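Local coordinates for putative exported protein (Bordetella pertussis Tohama I, PDB 2PFY) that binds pyroglutamic acid as an extracytoplasmic solute receptor, probably delivering it to a tripartite ATP-independent periplasmic (TRAP) transporter, at residues Val115-Pro119 and Ala236-Trp241; Phe23-Val27 and Val229-Gly233. All coordinates share one frame; numbering follows the deposited sequence.

Contact 1 (Val115-Pro119 and Ala236-Trp241); sequences VYGSP and AEIRGW
Two CH-pi contacts join Val115-Pro119 to Ala236-Trp241, one at each end of the interface. Ala236 places its CB squarely over the face of the Tyr116 ring, 3.4 Å from the centroid and 6° off the normal; alanine's single methyl is small enough to settle over the ring centre. With chi1 78°, CG of Tyr116 lies between its own N and carbonyl carbon, which turns one ring face to the Ala236 methyl. At the other end the roles reverse: the helix offers the ring and the strand the aliphatic group. Pro119 CD lies 3.5 Å from the centroid of the five-membered ring of Trp241, over its face, while Pro119 CG reaches toward CD2.

The polar contact lies between them. Glu237, extended with CG anti to its N, receives the Gly117 N-H on OE1 at 2.9 Å, nearly straight (166°) but from above the carboxylate plane. Its OE2 forms a salt bridge with Arg100 and accepts a hydrogen bond from Trp96 NE1, so both carboxylate oxygens are engaged. Glu237 CA also makes a CA-H...O contact of 3.3 Å with Gly117 O.

Gly240 is suited to its place because it has no side chain: Ser118 OG comes within 3.3 Å of Gly240 CA, and that hydroxyl donates to Gly117 O. The segment axes run parallel, 6.8 Å apart at closest approach, packing edge strand 112-119 against helix 223-257 in one alpha/beta lobe of the periplasmic binding protein fold.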
ATOM      1  N   VAL A 115     -13.628   5.135   2.654  1.00 23.03           N
ATOM      2  CA  VAL A 115     -14.282   5.546   1.428  1.00 21.77           C
ATOM      3  C   VAL A 115     -14.006   4.508   0.318  1.00 21.91           C
ATOM      4  O   VAL A 115     -14.951   3.922  -0.244  1.00 22.16           O
ATOM      5  CB  VAL A 115     -13.849   6.967   1.007  1.00 21.82           C
ATOM      6  CG1 VAL A 115     -14.463   7.346  -0.342  1.00 18.42           C
ATOM      7  CG2 VAL A 115     -14.197   8.002   2.130  1.00 21.72           C
ATOM      8  N   TYR A 116     -12.737   4.264  -0.011  1.00 20.50           N
ATOM      9  CA  TYR A 116     -12.441   3.213  -0.997  1.00 19.49           C
ATOM     10  C   TYR A 116     -11.008   2.702  -0.829  1.00 19.67           C
ATOM     11  O   TYR A 116     -10.209   3.355  -0.164  1.00 19.70           O
ATOM     12  CB  TYR A 116     -12.720   3.692  -2.439  1.00 18.64           C
ATOM     13  CG  TYR A 116     -11.637   4.599  -3.037  1.00 17.69           C
ATOM     14  CD1 TYR A 116     -10.475   4.054  -3.645  1.00 17.91           C
ATOM     15  CD2 TYR A 116     -11.774   5.992  -3.004  1.00 15.76           C
ATOM     16  CE1 TYR A 116      -9.460   4.917  -4.175  1.00 16.18           C
ATOM     17  CE2 TYR A 116     -10.796   6.860  -3.568  1.00 13.53           C
ATOM     18  CZ  TYR A 116      -9.646   6.289  -4.143  1.00 16.25           C
ATOM     19  OH  TYR A 116      -8.693   7.111  -4.670  1.00 17.21           O
ATOM     20  N   GLY A 117     -10.729   1.529  -1.423  1.00 19.84           N
ATOM     21  CA  GLY A 117      -9.402   0.919  -1.486  1.00 19.65           C
ATOM     22  C   GLY A 117      -8.915   0.749  -2.920  1.00 20.30           C
ATOM     23  O   GLY A 117      -9.704   0.765  -3.875  1.00 20.78           O
ATOM     24  N   SER A 118      -7.598   0.614  -3.088  1.00 19.78           N
ATOM     25  CA  SER A 118      -7.031   0.202  -4.375  1.00 18.57           C
ATOM     26  C   SER A 118      -5.716  -0.449  -4.069  1.00 19.05           C
ATOM     27  O   SER A 118      -5.076  -0.111  -3.069  1.00 18.80           O
ATOM     28  CB  SER A 118      -6.823   1.386  -5.328  1.00 17.64           C
ATOM     29  OG  SER A 118      -8.064   1.868  -5.796  1.00 19.68           O
ATOM     30  N   PRO A 119      -5.331  -1.439  -4.898  1.00 19.45           N
ATOM     31  CA  PRO A 119      -4.095  -2.161  -4.612  1.00 18.82           C
ATOM     32  C   PRO A 119      -2.871  -1.533  -5.301  1.00 18.22           C
ATOM     33  O   PRO A 119      -2.976  -0.940  -6.376  1.00 18.27           O
ATOM     34  CB  PRO A 119      -4.389  -3.558  -5.208  1.00 18.85           C
ATOM     35  CG  PRO A 119      -5.213  -3.232  -6.459  1.00 19.50           C
ATOM     36  CD  PRO A 119      -6.072  -2.033  -6.041  1.00 18.70           C
ATOM     37  N   ALA A 236     -13.859   4.519  -7.972  1.00 21.51           N
ATOM     38  CA  ALA A 236     -12.400   4.556  -7.755  1.00 22.14           C
ATOM     39  C   ALA A 236     -11.810   3.189  -7.391  1.00 22.23           C
ATOM     40  O   ALA A 236     -10.715   2.839  -7.843  1.00 22.04           O
ATOM     41  CB  ALA A 236     -12.025   5.621  -6.700  1.00 21.15           C
ATOM     42  N   GLU A 237     -12.531   2.420  -6.587  1.00 22.64           N
ATOM     43  CA  GLU A 237     -12.059   1.121  -6.160  1.00 23.95           C
ATOM     44  C   GLU A 237     -11.975   0.192  -7.390  1.00 24.32           C
ATOM     45  O   GLU A 237     -10.970  -0.516  -7.588  1.00 23.46           O
ATOM     46  CB  GLU A 237     -12.958   0.564  -5.036  1.00 23.34           C
ATOM     47  CG  GLU A 237     -12.555  -0.828  -4.491  1.00 23.96           C
ATOM     48  CD  GLU A 237     -12.936  -1.037  -3.040  1.00 26.02           C
ATOM     49  OE1 GLU A 237     -12.953  -0.052  -2.253  1.00 23.34           O
ATOM     50  OE2 GLU A 237     -13.230  -2.202  -2.673  1.00 25.28           O
ATOM     51  N   ILE A 238     -13.015   0.224  -8.218  1.00 25.07           N
ATOM     52  CA  ILE A 238     -13.037  -0.568  -9.458  1.00 26.25           C
ATOM     53  C   ILE A 238     -11.891  -0.123 -10.392  1.00 25.08           C
ATOM     54  O   ILE A 238     -11.141  -0.964 -10.901  1.00 24.62           O
ATOM     55  CB  ILE A 238     -14.431  -0.498 -10.160  1.00 26.47           C
ATOM     56  CG1 ILE A 238     -15.512  -1.123  -9.256  1.00 27.10           C
ATOM     57  CG2 ILE A 238     -14.375  -1.163 -11.578  1.00 28.64           C
ATOM     58  CD1 ILE A 238     -16.953  -0.663  -9.576  1.00 28.58           C
ATOM     59  N   ARG A 239     -11.766   1.186 -10.602  1.00 24.66           N
ATOM     60  CA  ARG A 239     -10.730   1.761 -11.471  1.00 25.23           C
ATOM     61  C   ARG A 239      -9.352   1.349 -10.945  1.00 23.93           C
ATOM     62  O   ARG A 239      -8.445   1.012 -11.731  1.00 22.72           O
ATOM     63  CB  ARG A 239     -10.885   3.297 -11.505  1.00 25.56           C
ATOM     64  CG  ARG A 239      -9.955   4.055 -12.427  1.00 27.87           C
ATOM     65  CD  ARG A 239     -10.053   5.612 -12.186  1.00 28.56           C
ATOM     66  NE  ARG A 239     -11.421   5.939 -12.095  1.00 32.31           N
ATOM     67  CZ  ARG A 239     -12.047   6.621 -11.147  1.00 27.50           C
ATOM     68  NH1 ARG A 239     -11.456   7.261 -10.128  1.00 25.39           N
ATOM     69  NH2 ARG A 239     -13.330   6.689 -11.313  1.00 22.43           N
ATOM     70  N   GLY A 240      -9.203   1.387  -9.619  1.00 21.25           N
ATOM     71  CA  GLY A 240      -7.908   1.107  -8.979  1.00 21.26           C
ATOM     72  C   GLY A 240      -7.460  -0.323  -9.229  1.00 21.36           C
ATOM     73  O   GLY A 240      -6.315  -0.564  -9.621  1.00 20.43           O
ATOM     74  N   TRP A 241      -8.359  -1.270  -8.964  1.00 21.07           N
ATOM     75  CA  TRP A 241      -8.114  -2.668  -9.277  1.00 22.66           C
ATOM     76  C   TRP A 241      -7.834  -2.931 -10.766  1.00 23.10           C
ATOM     77  O   TRP A 241      -6.922  -3.695 -11.084  1.00 23.29           O
ATOM     78  CB  TRP A 241      -9.261  -3.574  -8.757  1.00 22.17           C
ATOM     79  CG  TRP A 241      -9.115  -3.798  -7.286  1.00 22.73           C
ATOM     80  CD1 TRP A 241      -9.551  -2.964  -6.259  1.00 23.23           C
ATOM     81  CD2 TRP A 241      -8.423  -4.869  -6.664  1.00 22.68           C
ATOM     82  NE1 TRP A 241      -9.173  -3.484  -5.054  1.00 22.88           N
ATOM     83  CE2 TRP A 241      -8.473  -4.646  -5.269  1.00 21.58           C
ATOM     84  CE3 TRP A 241      -7.747  -6.010  -7.151  1.00 23.08           C
ATOM     85  CZ2 TRP A 241      -7.903  -5.543  -4.347  1.00 23.33           C
ATOM     86  CZ3 TRP A 241      -7.173  -6.895  -6.227  1.00 23.01           C
ATOM     87  CH2 TRP A 241      -7.250  -6.654  -4.851  1.00 22.71           C
TER

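Contact 2 (Phe23-Val27 and Val229-Gly233)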
ATOM      1  N   PHE A  23     -10.963  10.660  -8.568  1.00 19.82           N
ATOM      2  CA  PHE A  23     -12.002  10.552  -7.524  1.00 18.96           C
ATOM      3  C   PHE A  23     -12.429  11.942  -7.029  1.00 18.80           C
ATOM      4  O   PHE A  23     -13.636  12.228  -6.950  1.00 18.13           O
ATOM      5  CB  PHE A  23     -11.528   9.644  -6.371  1.00 19.69           C
ATOM      6  CG  PHE A  23     -12.253   9.896  -5.063  1.00 18.38           C
ATOM      7  CD1 PHE A  23     -13.514   9.331  -4.831  1.00 18.11           C
ATOM      8  CD2 PHE A  23     -11.677  10.695  -4.081  1.00 18.26           C
ATOM      9  CE1 PHE A  23     -14.207   9.588  -3.620  1.00 17.99           C
ATOM     10  CE2 PHE A  23     -12.367  10.977  -2.853  1.00 18.24           C
ATOM     11  CZ  PHE A  23     -13.612  10.404  -2.629  1.00 18.98           C
ATOM     12  N   ALA A  24     -11.461  12.824  -6.723  1.00 18.20           N
ATOM     13  CA  ALA A  24     -11.777  14.201  -6.304  1.00 19.11           C
ATOM     14  C   ALA A  24     -12.568  14.957  -7.409  1.00 20.42           C
ATOM     15  O   ALA A  24     -13.565  15.668  -7.132  1.00 19.11           O
ATOM     16  CB  ALA A  24     -10.457  14.979  -5.898  1.00 17.45           C
ATOM     17  N   ASP A  25     -12.114  14.799  -8.654  1.00 20.84           N
ATOM     18  CA  ASP A  25     -12.789  15.390  -9.811  1.00 22.68           C
ATOM     19  C   ASP A  25     -14.209  14.866  -9.979  1.00 22.58           C
ATOM     20  O   ASP A  25     -15.116  15.646 -10.292  1.00 22.52           O
ATOM     21  CB  ASP A  25     -12.020  15.125 -11.122  1.00 22.60           C
ATOM     22  CG  ASP A  25     -10.789  15.986 -11.259  1.00 26.97           C
ATOM     23  OD1 ASP A  25     -10.700  17.040 -10.598  1.00 25.11           O
ATOM     24  OD2 ASP A  25      -9.894  15.585 -12.039  1.00 28.88           O
ATOM     25  N   GLU A  26     -14.388  13.559  -9.801  1.00 22.31           N
ATOM     26  CA  GLU A  26     -15.696  12.933  -9.959  1.00 24.47           C
ATOM     27  C   GLU A  26     -16.672  13.346  -8.855  1.00 23.79           C
ATOM     28  O   GLU A  26     -17.858  13.517  -9.125  1.00 24.24           O
ATOM     29  CB  GLU A  26     -15.571  11.415 -10.108  1.00 24.33           C
ATOM     30  CG  GLU A  26     -15.067  11.075 -11.565  1.00 27.37           C
ATOM     31  CD  GLU A  26     -14.819   9.594 -11.841  1.00 27.41           C
ATOM     32  OE1 GLU A  26     -15.019   8.717 -10.943  1.00 30.42           O
ATOM     33  OE2 GLU A  26     -14.393   9.314 -12.981  1.00 30.35           O
ATOM     34  N   VAL A  27     -16.171  13.556  -7.635  1.00 23.21           N
ATOM     35  CA  VAL A  27     -16.983  14.065  -6.535  1.00 22.04           C
ATOM     36  C   VAL A  27     -17.480  15.481  -6.866  1.00 22.80           C
ATOM     37  O   VAL A  27     -18.660  15.847  -6.622  1.00 23.56           O
ATOM     38  CB  VAL A  27     -16.210  14.033  -5.163  1.00 21.09           C
ATOM     39  CG1 VAL A  27     -16.923  14.834  -4.082  1.00 19.24           C
ATOM     40  CG2 VAL A  27     -16.031  12.602  -4.658  1.00 18.90           C
ATOM     41  N   VAL A 229     -20.099  10.860  -2.556  1.00 22.93           N
ATOM     42  CA  VAL A 229     -18.712  10.509  -2.168  1.00 23.52           C
ATOM     43  C   VAL A 229     -18.512   8.996  -2.167  1.00 23.97           C
ATOM     44  O   VAL A 229     -17.499   8.452  -2.705  1.00 23.38           O
ATOM     45  CB  VAL A 229     -18.347  11.094  -0.785  1.00 22.57           C
ATOM     46  CG1 VAL A 229     -16.967  10.523  -0.255  1.00 23.23           C
ATOM     47  CG2 VAL A 229     -18.294  12.596  -0.858  1.00 23.89           C
ATOM     48  N   LEU A 230     -19.463   8.302  -1.553  1.00 23.74           N
ATOM     49  CA  LEU A 230     -19.377   6.851  -1.510  1.00 24.66           C
ATOM     50  C   LEU A 230     -19.425   6.214  -2.904  1.00 25.00           C
ATOM     51  O   LEU A 230     -18.670   5.281  -3.168  1.00 24.46           O
ATOM     52  CB  LEU A 230     -20.398   6.249  -0.542  1.00 25.37           C
ATOM     53  CG  LEU A 230     -20.187   6.622   0.942  1.00 26.45           C
ATOM     54  CD1 LEU A 230     -21.188   5.895   1.817  1.00 27.02           C
ATOM     55  CD2 LEU A 230     -18.781   6.277   1.415  1.00 27.34           C
ATOM     56  N   ASP A 231     -20.260   6.749  -3.800  1.00 25.32           N
ATOM     57  CA  ASP A 231     -20.404   6.224  -5.155  1.00 25.87           C
ATOM     58  C   ASP A 231     -19.143   6.522  -5.970  1.00 25.03           C
ATOM     59  O   ASP A 231     -18.642   5.669  -6.738  1.00 24.60           O
ATOM     60  CB  ASP A 231     -21.627   6.861  -5.844  1.00 25.96           C
ATOM     61  CG  ASP A 231     -22.967   6.358  -5.273  1.00 29.64           C
ATOM     62  OD1 ASP A 231     -22.988   5.416  -4.433  1.00 32.88           O
ATOM     63  OD2 ASP A 231     -24.010   6.926  -5.667  1.00 31.52           O
ATOM     64  N   ALA A 232     -18.630   7.739  -5.830  1.00 23.82           N
ATOM     65  CA  ALA A 232     -17.379   8.065  -6.511  1.00 23.23           C
ATOM     66  C   ALA A 232     -16.253   7.137  -5.990  1.00 22.84           C
ATOM     67  O   ALA A 232     -15.405   6.676  -6.765  1.00 21.58           O
ATOM     68  CB  ALA A 232     -17.039   9.540  -6.374  1.00 21.92           C
ATOM     69  N   GLY A 233     -16.300   6.817  -4.695  1.00 22.05           N
ATOM     70  CA  GLY A 233     -15.353   5.888  -4.091  1.00 22.81           C
ATOM     71  C   GLY A 233     -15.459   4.497  -4.701  1.00 23.17           C
ATOM     72  O   GLY A 233     -14.447   3.867  -5.045  1.00 22.96           O
TER
HETATM   73  O   HOH W   1     -14.073   8.166  -8.629  1.00 19.88           O
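The helical segments Phe23-Val27 and Val229-Gly233 run roughly antiparallel, crossing at 140° with axes 9.2 Å apart at closest approach, and the backbones come nearest at 6.0 Å for the CA atoms of Phe23 and Ala232 and 5.9 Å for those of Val27 and Val229. Ala232 lies at the middle of the interface, where its small CB points toward the other helix and meets Val27 CG2 at 3.7 Å and Phe23 CD1 slightly farther off. Alanine suits this place because its one methyl fits between Val27 and Phe23.

Phe23 presents its edge to the second helix. Having CG anti to the backbone N (chi1 158°) swings the ring across, and its CE1 lies 3.6 Å from both Val229 O and Gly233 N, with Ala232 C also near the ring plane. The ring rim thus lies close to the backbone at Gly233. One face of the same ring is covered from within its own helix by Val27 CG2. Val27 CG1 meets Val229 CG2 at 4.2 Å, a looser contact that closes this end with beta-branched, apolar groups.

Toward the more accessible margin the chemistry turns polar. A water donates to Glu26 OE1 (2.6 Å) and to Ala232 O (2.7 Å), bridging the Glu26 carboxylate and a backbone carbonyl of the other helix. Glu26 OE1 is also paired with Arg239, and OE2 is hydrogen-bonded to Gln22. Phe23 and Val229 both touch Val115 of strand 112-119: in this type 2 periplasmic binding protein, the two helices pack together as a layer against the five-stranded sheet.

Overall arrangement
Both contacts draw on helix 223-257, which meets strand 112-119 in contact 1 and helix 15-30 in contact 2; their centres are 11 Å apart. Each is largely buried, but contact 1 lies closer to the middle of the chain, with the side chain of Pro119 about 9 Å from the bound pyroglutamic acid, whereas contact 2 sits farther out. Contact 1 relies on ring faces and a direct carboxylate-to-backbone bond; contact 2 uses a ring edge, small aliphatic groups and a water. The two are joined directly: Arg239 NH2 and Glu26 OE1 form a salt bridge of 2.7 Å, and the Tyr116 and Phe23 rings meet with planes about 55° apart, uniting strand and both helices.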